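Local coordinates for branched-chain-amino-acid aminotransferase (Pseudomonas aeruginosa, PDB 6NST), which probably catalyses the pyridoxal-phosphate-dependent transfer of amino groups between leucine, isoleucine or valine and 2-oxoglutarate, at residues Glu251-Phe254 and Glu260-Pro263; Gly197-Ile202 and Thr214-Gly219; Glu182-Met185 and Tyr191-Glu194. The protein carries 1 engineered substitution. All blocks are in the same frame, centred on the assembly; numbering follows the deposited sequence.

Followed from the N terminus, the three contacts come in series along the chain, and none encloses or crosses another. Contact 3 is met first and closes the five residues 186-190 between its segments on strands 182-186 and 192-195. Contact 2 then closes the 11 residues from 203 to 213, which carry strand 207-210, and brings the approach to helix 220-231 against the start of strand 199-204. Contact 1 comes last and closes the five-residue connection 255-259. All three reach one mixed sheet: strand 199-204 pairs with strand 251-256, while strand 140-145 runs parallel to both 182-186 and 262-267 and so connects contacts 3 and 1. Centres of contacts 2 and 3 are about 8 Å apart.

Contact 1: residues Glu251-Phe254 and Glu260-Pro263; sequences EAFF and EVTP
The ring of Phe253 has neighbours on both sides of its plane. Val261 approaches obliquely from one side, its CG1 lying 3.7 Å from Phe253 CD1, and the ring of Phe201 lies on the other, with the two ring planes only about 5° apart. Phe253 belongs to a beta hairpin of strands 251-256 and 262-267, and strand 199-204 with Phe201 is the next strand of the same mixed sheet of this class IV aminotransferase. The hairpin's antiparallel register is set by two pairs: Phe253 with Pro263 is non-hydrogen-bonded, with the CA atoms 4.1 Å apart, and Phe254 with Thr262 is hydrogen-bonded. The second pair is closed both ways, by Phe254 N to Thr262 O at 2.8 Å (168° at the hydrogen) and by Thr262 N to Phe254 O at 2.9 Å.

The torsions separate the two phenylalanines. Phe253 CG sits between its backbone N and carbonyl carbon (chi1 59°), which holds the ring over its own strand, while Phe253 CB rests 3.8 Å from Pro263 CA on the same face. Phe254 and Thr262 occupy the opposite face, where their CB atoms are 4.3 Å apart; the Phe254 ring then leads away from the hairpin partner to pack on Ile140, Val142 and Ile200. Helix 279-292 covers the face of Phe253 and Pro263.

The chain turns a corner at Val261 on its way to the pair Phe254-Thr262. Just there Phe254 O, already bonded to Thr262 N, also receives a CA-H...O contact from Val261 CA at 3.3 Å.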
loop_
_atom_site.group_PDB
_atom_site.type_symbol
_atom_site.label_atom_id
_atom_site.label_comp_id
_atom_site.label_asym_id
_atom_site.label_seq_id
_atom_site.Cartn_x
_atom_site.Cartn_y
_atom_site.Cartn_z
ATOM N N GLU A 251 17.670 -24.428 -6.728
ATOM C CA GLU A 251 18.895 -23.771 -6.297
ATOM C C GLU A 251 18.583 -22.327 -5.937
ATOM O O GLU A 251 17.521 -21.796 -6.267
ATOM C CB GLU A 251 19.979 -23.805 -7.383
ATOM C CG GLU A 251 20.371 -25.188 -7.856
ATOM C CD GLU A 251 21.342 -25.138 -9.017
ATOM O OE1 GLU A 251 21.121 -25.864 -10.008
ATOM O OE2 GLU A 251 22.321 -24.365 -8.941
ATOM N N ALA A 252 19.537 -21.689 -5.264
ATOM C CA ALA A 252 19.440 -20.274 -4.941
ATOM C C ALA A 252 20.829 -19.764 -4.598
ATOM O O ALA A 252 21.612 -20.479 -3.966
ATOM C CB ALA A 252 18.475 -20.024 -3.775
ATOM N N PHE A 253 21.135 -18.537 -5.016
ATOM C CA PHE A 253 22.417 -17.953 -4.656
ATOM C C PHE A 253 22.320 -16.435 -4.641
ATOM O O PHE A 253 21.358 -15.843 -5.135
ATOM C CB PHE A 253 23.543 -18.414 -5.595
ATOM C CG PHE A 253 23.318 -18.082 -7.043
ATOM C CD1 PHE A 253 23.776 -16.887 -7.577
ATOM C CD2 PHE A 253 22.677 -18.979 -7.879
ATOM C CE1 PHE A 253 23.580 -16.589 -8.915
ATOM C CE2 PHE A 253 22.481 -18.687 -9.218
ATOM C CZ PHE A 253 22.934 -17.493 -9.737
ATOM N N PHE A 254 23.341 -15.822 -4.052
ATOM C CA PHE A 254 23.500 -14.380 -3.983
ATOM C C PHE A 254 24.616 -13.940 -4.920
ATOM O O PHE A 254 25.591 -14.667 -5.133
ATOM C CB PHE A 254 23.830 -13.930 -2.555
ATOM C CG PHE A 254 22.641 -13.869 -1.636
ATOM C CD1 PHE A 254 21.476 -13.230 -2.024
ATOM C CD2 PHE A 254 22.700 -14.440 -0.376
ATOM C CE1 PHE A 254 20.388 -13.165 -1.173
ATOM C CE2 PHE A 254 21.614 -14.381 0.479
ATOM C CZ PHE A 254 20.457 -13.741 0.077
ATOM N N GLU A 260 30.512 -12.151 -4.496
ATOM C CA GLU A 260 30.731 -12.888 -5.739
ATOM C C GLU A 260 29.505 -13.728 -6.079
ATOM O O GLU A 260 28.465 -13.181 -6.455
ATOM C CB GLU A 260 31.990 -13.750 -5.631
ATOM C CG GLU A 260 33.158 -12.998 -5.006
ATOM C CD GLU A 260 34.465 -13.753 -5.083
ATOM O OE1 GLU A 260 35.014 -13.879 -6.198
ATOM O OE2 GLU A 260 34.942 -14.226 -4.029
ATOM N N VAL A 261 29.609 -15.048 -5.957
ATOM C CA VAL A 261 28.474 -15.955 -6.112
ATOM C C VAL A 261 28.440 -16.820 -4.859
ATOM O O VAL A 261 29.270 -17.724 -4.697
ATOM C CB VAL A 261 28.569 -16.816 -7.376
ATOM C CG1 VAL A 261 27.365 -17.738 -7.476
ATOM C CG2 VAL A 261 28.675 -15.937 -8.613
ATOM N N THR A 262 27.492 -16.547 -3.966
ATOM C CA THR A 262 27.382 -17.281 -2.711
ATOM C C THR A 262 26.146 -18.167 -2.741
ATOM O O THR A 262 25.021 -17.646 -2.804
ATOM C CB THR A 262 27.317 -16.314 -1.527
ATOM O OG1 THR A 262 28.537 -15.565 -1.454
ATOM C CG2 THR A 262 27.113 -17.075 -0.226
ATOM N N PRO A 263 26.292 -19.488 -2.708
ATOM C CA PRO A 263 25.113 -20.360 -2.735
ATOM C C PRO A 263 24.277 -20.217 -1.473
ATOM O O PRO A 263 24.769 -19.840 -0.406
ATOM C CB PRO A 263 25.711 -21.769 -2.844
ATOM C CG PRO A 263 27.110 -21.560 -3.348
ATOM C CD PRO A 263 27.549 -20.252 -2.776
#

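Contact 2: residues Gly197-Ile202 and Thr214-Gly219; sequences GENIFI and TACLNG
Asn199, at the start of strand 199-204, and Gly219 have their CA atoms 6.6 Å apart, the nearest such pair, so a strand and an irregular loop meet here without beta pairing. The loop 214-219 runs into helix 220-231 with Gly219 as its N-cap, and Asn218 is the centre of an inverse gamma turn.

The side chain of Asn199 carries the contact. Its CG is anti to the carbonyl carbon (chi1 -73°), and the amide reaches across to the loop backbone. Asn199 ND2 donates to Leu217 O at 2.9 Å with 159° at the hydrogen. The acceptor lies only 2° out of the amide plane and the donor nearly along the C=O axis, a geometry that helps set the rotation of the amide, although Asn199 OD1 also comes within 3.3 Å of Leu217 O, acceptor against acceptor. Leu217 O accepts the Asn199 bond and, weakly, the N-H of Gly219. Asn199 OD1 is directed at the helix start, 3.3 Å from Gly219 CA; having no side chain, Gly219 allows this close approach. Arg222 of helix 220-231 also packs on Asn199.

The loop borders the probable cofactor site. The Leu217 side chain is about 5 Å from that of Lys160, the predicted attachment point for pyridoxal phosphate. A sulfate, probably from the crystallisation liquor, lies about 4 Å from Gly219 between nearest atoms; its place is consistent with a phosphate pocket at this helix start, as in fold type IV enzymes. Leu217 N is held by Glu194 OE1. Close to the amide plane, at its nitrogen end, Cys216 SG lies 3.8 Å from Asn199 ND2.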
loop_
_atom_site.group_PDB
_atom_site.type_symbol
_atom_site.label_atom_id
_atom_site.label_comp_id
_atom_site.label_asym_id
_atom_site.label_seq_id
_atom_site.Cartn_x
_atom_site.Cartn_y
_atom_site.Cartn_z
ATOM N N GLY A 197 22.783 -6.980 0.881
ATOM C CA GLY A 197 23.633 -6.244 -0.033
ATOM C C GLY A 197 24.002 -7.052 -1.260
ATOM O O GLY A 197 25.025 -6.792 -1.899
ATOM N N GLU A 198 23.174 -8.042 -1.594
ATOM C CA GLU A 198 23.412 -8.909 -2.738
ATOM C C GLU A 198 22.115 -9.103 -3.506
ATOM O O GLU A 198 21.030 -9.118 -2.921
ATOM C CB GLU A 198 23.954 -10.289 -2.322
ATOM C CG GLU A 198 25.079 -10.269 -1.302
ATOM C CD GLU A 198 24.572 -10.177 0.125
ATOM O OE1 GLU A 198 23.340 -10.245 0.331
ATOM O OE2 GLU A 198 25.407 -10.035 1.042
ATOM N N ASN A 199 22.234 -9.253 -4.821
ATOM C CA ASN A 199 21.105 -9.684 -5.630
ATOM C C ASN A 199 20.920 -11.190 -5.490
ATOM O O ASN A 199 21.883 -11.938 -5.296
ATOM C CB ASN A 199 21.310 -9.310 -7.100
ATOM C CG ASN A 199 21.157 -7.820 -7.349
ATOM O OD1 ASN A 199 22.135 -7.070 -7.342
ATOM N ND2 ASN A 199 19.924 -7.382 -7.573
ATOM N N ILE A 200 19.670 -11.635 -5.582
ATOM C CA ILE A 200 19.318 -13.025 -5.322
ATOM C C ILE A 200 18.841 -13.675 -6.614
ATOM O O ILE A 200 18.193 -13.033 -7.450
ATOM C CB ILE A 200 18.258 -13.140 -4.205
ATOM C CG1 ILE A 200 18.071 -14.602 -3.785
ATOM C CG2 ILE A 200 16.937 -12.520 -4.634
ATOM C CD1 ILE A 200 17.318 -14.772 -2.478
ATOM N N PHE A 201 19.190 -14.948 -6.785
ATOM C CA PHE A 201 18.771 -15.752 -7.921
ATOM C C PHE A 201 18.224 -17.076 -7.409
ATOM O O PHE A 201 18.650 -17.574 -6.366
ATOM C CB PHE A 201 19.932 -16.033 -8.889
ATOM C CG PHE A 201 20.403 -14.829 -9.659
ATOM C CD1 PHE A 201 21.168 -13.849 -9.048
ATOM C CD2 PHE A 201 20.108 -14.698 -11.007
ATOM C CE1 PHE A 201 21.611 -12.750 -9.763
ATOM C CE2 PHE A 201 20.546 -13.603 -11.726
ATOM C CZ PHE A 201 21.300 -12.628 -11.103
ATOM N N ILE A 202 17.271 -17.639 -8.146
ATOM C CA ILE A 202 16.773 -18.980 -7.870
ATOM C C ILE A 202 16.717 -19.752 -9.180
ATOM O O ILE A 202 16.574 -19.172 -10.261
ATOM C CB ILE A 202 15.390 -18.977 -7.175
ATOM C CG1 ILE A 202 14.310 -18.412 -8.095
ATOM C CG2 ILE A 202 15.439 -18.189 -5.871
ATOM C CD1 ILE A 202 12.921 -18.464 -7.489
ATOM N N THR A 214 13.394 -3.809 -10.085
ATOM C CA THR A 214 12.210 -3.075 -9.662
ATOM C C THR A 214 12.538 -2.174 -8.479
ATOM O O THR A 214 12.785 -0.976 -8.650
ATOM C CB THR A 214 11.089 -4.051 -9.299
ATOM O OG1 THR A 214 11.205 -5.230 -10.106
ATOM C CG2 THR A 214 9.738 -3.425 -9.554
ATOM N N ALA A 215 12.547 -2.744 -7.277
ATOM C CA ALA A 215 12.923 -2.020 -6.072
ATOM C C ALA A 215 14.275 -2.453 -5.522
ATOM O O ALA A 215 14.724 -1.901 -4.510
ATOM C CB ALA A 215 11.842 -2.187 -4.999
ATOM N N CYS A 216 14.931 -3.424 -6.155
ATOM C CA CYS A 216 16.257 -3.862 -5.750
ATOM C C CYS A 216 17.327 -3.089 -6.519
ATOM O O CYS A 216 17.043 -2.352 -7.465
ATOM C CB CYS A 216 16.418 -5.365 -5.974
ATOM S SG CYS A 216 16.390 -5.873 -7.712
ATOM N N LEU A 217 18.577 -3.267 -6.100
ATOM C CA LEU A 217 19.688 -2.590 -6.753
ATOM C C LEU A 217 20.069 -3.312 -8.039
ATOM O O LEU A 217 20.143 -4.544 -8.078
ATOM C CB LEU A 217 20.898 -2.513 -5.822
ATOM C CG LEU A 217 22.107 -1.745 -6.369
ATOM C CD1 LEU A 217 21.760 -0.283 -6.611
ATOM C CD2 LEU A 217 23.301 -1.867 -5.434
ATOM N N ASN A 218 20.303 -2.532 -9.096
ATOM C CA ASN A 218 20.782 -3.060 -10.374
ATOM C C ASN A 218 22.257 -3.414 -10.209
ATOM O O ASN A 218 23.161 -2.686 -10.627
ATOM C CB ASN A 218 20.565 -2.039 -11.488
ATOM C CG ASN A 218 20.719 -2.639 -12.874
ATOM O OD1 ASN A 218 21.281 -3.721 -13.040
ATOM N ND2 ASN A 218 20.220 -1.931 -13.881
ATOM N N GLY A 219 22.499 -4.562 -9.580
ATOM C CA GLY A 219 23.857 -4.935 -9.226
ATOM C C GLY A 219 24.700 -5.255 -10.448
ATOM O O GLY A 219 24.256 -5.926 -11.383
#

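Contact 3: residues Glu182-Met185 and Tyr191-Glu194; sequences EAMM and YVAE
Tyr191 only brushes Met185, at its backbone. Its CB points away from 182-185, its ring makes a cation-pi contact with Arg240, and the side chain packs on Thr214 of a neighbouring subunit. Val192 follows with the apolar part of the contact. The Met184 side chain crosses it at about a right angle, CE reaching Val192 CG2 at 3.9 Å and SD lying 4.0 Å from Val192 CG1. Met184 starts extended, with CG anti to its backbone N (chi1 -169°), and bends at chi3 to bring the methyl round to the second branch.

At Ala193 the backbone pairing begins: its N donates to Met185 O at 2.9 Å, with 170° at the hydrogen. This belongs to the beta hairpin of strands 182-186 and 192-195, an irregular one, with short-segment axes 5.6 Å apart and directions 130° from one another.

Glu194 O accepts the N-H of Met185 at 2.7 Å, and the same oxygen lies 3.3 Å from both CB and CG of Met185, where that side chain begins to bend. The Glu194 carboxylate finds its partner outside the hairpin: OE2 forms a salt bridge with Arg149 NE.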
loop_
_atom_site.group_PDB
_atom_site.type_symbol
_atom_site.label_atom_id
_atom_site.label_comp_id
_atom_site.label_asym_id
_atom_site.label_seq_id
_atom_site.Cartn_x
_atom_site.Cartn_y
_atom_site.Cartn_z
ATOM N N GLU A 182 22.720 -14.397 6.363
ATOM C CA GLU A 182 22.273 -13.310 5.509
ATOM C C GLU A 182 20.761 -13.195 5.621
ATOM O O GLU A 182 20.076 -14.126 6.050
ATOM C CB GLU A 182 22.712 -13.537 4.054
ATOM C CG GLU A 182 22.619 -12.313 3.149
ATOM C CD GLU A 182 23.271 -11.084 3.754
ATOM O OE1 GLU A 182 22.580 -10.348 4.487
ATOM O OE2 GLU A 182 24.474 -10.857 3.507
ATOM N N ALA A 183 20.251 -12.028 5.247
ATOM C CA ALA A 183 18.823 -11.765 5.223
ATOM C C ALA A 183 18.330 -11.717 3.784
ATOM O O ALA A 183 19.090 -11.421 2.858
ATOM C CB ALA A 183 18.491 -10.449 5.934
ATOM N N MET A 184 17.049 -12.031 3.603
ATOM C CA MET A 184 16.363 -11.875 2.327
ATOM C C MET A 184 15.343 -10.755 2.485
ATOM O O MET A 184 14.479 -10.819 3.366
ATOM C CB MET A 184 15.686 -13.179 1.895
ATOM C CG MET A 184 15.165 -13.168 0.457
ATOM S SD MET A 184 14.500 -14.747 -0.126
ATOM C CE MET A 184 12.963 -14.854 0.788
ATOM N N MET A 185 15.449 -9.733 1.640
ATOM C CA MET A 185 14.619 -8.540 1.758
ATOM C C MET A 185 13.378 -8.649 0.882
ATOM O O MET A 185 13.444 -9.125 -0.255
ATOM C CB MET A 185 15.403 -7.289 1.357
ATOM C CG MET A 185 16.792 -7.190 1.953
ATOM S SD MET A 185 16.758 -7.046 3.741
ATOM C CE MET A 185 15.685 -5.630 3.957
ATOM N N TYR A 191 7.055 -8.919 -2.222
ATOM C CA TYR A 191 7.818 -9.771 -3.120
ATOM C C TYR A 191 9.305 -9.713 -2.783
ATOM O O TYR A 191 9.787 -8.776 -2.142
ATOM C CB TYR A 191 7.581 -9.359 -4.575
ATOM C CG TYR A 191 6.138 -9.506 -4.998
ATOM C CD1 TYR A 191 5.240 -8.460 -4.842
ATOM C CD2 TYR A 191 5.667 -10.700 -5.530
ATOM C CE1 TYR A 191 3.918 -8.590 -5.214
ATOM C CE2 TYR A 191 4.342 -10.841 -5.910
ATOM C CZ TYR A 191 3.474 -9.781 -5.747
ATOM O OH TYR A 191 2.157 -9.904 -6.114
ATOM N N VAL A 192 10.032 -10.739 -3.229
ATOM C CA VAL A 192 11.463 -10.822 -2.963
ATOM C C VAL A 192 12.196 -9.762 -3.772
ATOM O O VAL A 192 11.973 -9.613 -4.980
ATOM C CB VAL A 192 11.988 -12.229 -3.285
ATOM C CG1 VAL A 192 13.498 -12.294 -3.099
ATOM C CG2 VAL A 192 11.296 -13.262 -2.410
ATOM N N ALA A 193 13.079 -9.018 -3.109
ATOM C CA ALA A 193 13.879 -7.991 -3.761
ATOM C C ALA A 193 15.340 -8.404 -3.891
ATOM O O ALA A 193 15.851 -8.536 -5.007
ATOM C CB ALA A 193 13.763 -6.667 -2.992
ATOM N N GLU A 194 16.022 -8.624 -2.774
ATOM C CA GLU A 194 17.457 -8.884 -2.775
ATOM C C GLU A 194 17.858 -9.349 -1.380
ATOM O O GLU A 194 17.025 -9.459 -0.475
ATOM C CB GLU A 194 18.236 -7.633 -3.187
ATOM C CG GLU A 194 17.808 -6.376 -2.439
ATOM C CD GLU A 194 18.531 -5.131 -2.914
ATOM O OE1 GLU A 194 19.530 -5.262 -3.653
ATOM O OE2 GLU A 194 18.097 -4.018 -2.548
#